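Local coordinates for probable sensor histidine kinase pdtas (Mycobacterium tuberculosis, PDB 2YKF) that autophosphorylates on a histidine, probably when c-di-GMP rises on nutrient deprivation, as the cytosolic sensor kinase of the PdtaR/PdtaS two-component system, at the interface of chains A and B. Coordinates in Å, arbitrary orientation; residue numbers count along the deposited sequence, not the author numbering. Chains: chain A/B, Probable sensor histidine kinase pdtas.

The interface of chains A and B. Residues chain A 62-65, 139; chain B 62-65, 139, 145.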
# COMPACT_ATOMS: atom_id res chain seq x y z
N ASN A 62 5.12 4.52 -2.27
CA ASN A 62 4.86 4.07 -0.92
C ASN A 62 5.92 3.17 -0.37
O ASN A 62 5.90 2.91 0.81
CB ASN A 62 3.49 3.36 -0.84
CG ASN A 62 2.33 4.38 -0.92
OD1 ASN A 62 2.53 5.57 -0.65
ND2 ASN A 62 1.17 3.93 -1.24
N THR A 63 6.85 2.74 -1.22
CA THR A 63 7.89 1.77 -0.82
C THR A 63 9.22 2.48 -0.48
O THR A 63 10.20 1.83 -0.17
CB THR A 63 8.18 0.86 -2.00
OG1 THR A 63 8.36 1.70 -3.15
CG2 THR A 63 6.96 -0.09 -2.25
N GLY A 64 9.29 3.81 -0.58
CA GLY A 64 10.51 4.52 -0.10
C GLY A 64 10.26 6.00 0.07
O GLY A 64 9.16 6.50 -0.27
N PRO A 65 11.26 6.75 0.58
CA PRO A 65 11.05 8.23 0.73
C PRO A 65 10.81 8.99 -0.56
O PRO A 65 11.35 8.63 -1.58
CB PRO A 65 12.39 8.71 1.35
CG PRO A 65 13.37 7.66 1.03
CD PRO A 65 12.60 6.34 1.08
N ARG A 139 17.05 2.76 -1.58
CA ARG A 139 16.82 1.35 -1.31
C ARG A 139 17.89 0.51 -1.97
O ARG A 139 17.87 0.35 -3.20
CB ARG A 139 15.47 0.94 -1.87
CG ARG A 139 14.46 0.95 -0.84
CD ARG A 139 14.27 -0.41 -0.25
NE ARG A 139 12.90 -0.40 0.10
CZ ARG A 139 12.09 -1.43 0.21
NH1 ARG A 139 12.49 -2.69 0.02
NH2 ARG A 139 10.83 -1.13 0.50
N ASN B 62 5.36 -2.48 4.11
CA ASN B 62 5.41 -2.08 2.73
C ASN B 62 6.19 -0.82 2.51
O ASN B 62 6.47 -0.50 1.37
CB ASN B 62 3.99 -1.91 2.16
CG ASN B 62 3.32 -3.28 1.91
OD1 ASN B 62 4.01 -4.30 1.80
ND2 ASN B 62 2.04 -3.31 1.81
N THR B 63 6.56 -0.13 3.58
CA THR B 63 7.25 1.17 3.48
C THR B 63 8.78 1.01 3.65
O THR B 63 9.49 2.00 3.64
CB THR B 63 6.78 2.04 4.63
OG1 THR B 63 6.86 1.25 5.83
CG2 THR B 63 5.29 2.47 4.41
N GLY B 64 9.29 -0.20 3.85
CA GLY B 64 10.76 -0.39 3.85
C GLY B 64 11.14 -1.84 3.70
O GLY B 64 10.26 -2.73 3.69
N PRO B 65 12.45 -2.14 3.60
CA PRO B 65 12.86 -3.59 3.49
C PRO B 65 12.51 -4.46 4.67
O PRO B 65 12.51 -4.00 5.79
CB PRO B 65 14.40 -3.51 3.37
CG PRO B 65 14.77 -2.20 3.93
CD PRO B 65 13.64 -1.25 3.54
N ARG B 139 15.34 3.53 7.28
CA ARG B 139 14.71 4.78 6.87
C ARG B 139 15.12 5.90 7.78
O ARG B 139 14.64 5.96 8.92
CB ARG B 139 13.21 4.63 6.92
CG ARG B 139 12.67 4.32 5.62
CD ARG B 139 12.20 5.55 4.92
NE ARG B 139 11.13 5.06 4.13
CZ ARG B 139 10.08 5.73 3.69
NH1 ARG B 139 9.91 7.04 3.93
NH2 ARG B 139 9.19 5.02 3.02
N GLU B 145 8.97 9.98 8.70
CA GLU B 145 9.33 8.78 9.44
C GLU B 145 9.19 8.95 10.97
O GLU B 145 8.71 8.05 11.68
CB GLU B 145 10.78 8.34 9.06
CG GLU B 145 10.94 8.06 7.50
CD GLU B 145 11.08 9.34 6.56
OE1 GLU B 145 11.08 10.54 7.00
OE2 GLU B 145 11.21 9.11 5.33
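In the GAF domain of the PdtaS sensor region, the loop that follows strand 53-59 meets its own copy across a two-fold axis, with an arginine from just ahead of helix 143-161 laid over each loop. Whether this crystal dimer is the signalling one the structure alone does not show. The contact is made by van der Waals packing and by the flat guanidinium resting on peptide atoms. B:Arg139 reaches across with its chain bent at chi2 (-95°) and chi3 (-149°), which lays one face of the guanidinium along the A:Gly64-A:Pro65 peptide link. A:Pro65 N sits over the centre of that face, 3.5 Å from B:Arg139 CZ, whereas A:Gly64 C, the carbonyl carbon, lies toward the rim, 3.3 Å from B:Arg139 NH2. The arginine chain and the proline ring lie alongside, heading opposite ways, so that the ring carbon A:Pro65 CD comes to 3.6 Å from B:Arg139 NE while A:Pro65 CB lies near B:Arg139 NH1. What fixes the rotation of the guanidinium comes from its own chain. B:Arg139 NH2 donates to B:Thr63 O at 3.1 Å, reaching a lone pair in the carbonyl plane with an angle of 151° at the hydrogen. At another corner B:Arg139 NH1 forms a hydrogen-bonded salt bridge of 2.8 Å to B:Glu145 OE2, which lies in the guanidinium plane but is itself met from above the carboxylate plane. This carboxylate, carried near the start of helix 143-161, may offset the arginine's charge. A:Arg139 covers B:Gly64 and B:Pro65 in the same way and binds A:Thr63 O; the two NH2 atoms of A:Arg139 and B:Arg139 stay 6.8 Å apart. Near the axis the loops touch through backbone and a methyl group: A:Asn62 O lies 3.5 Å from B:Thr63 CA, and the methyl B:Thr63 CG2, anti to the carbonyl carbon, packs against the same oxygen at 3.7 Å.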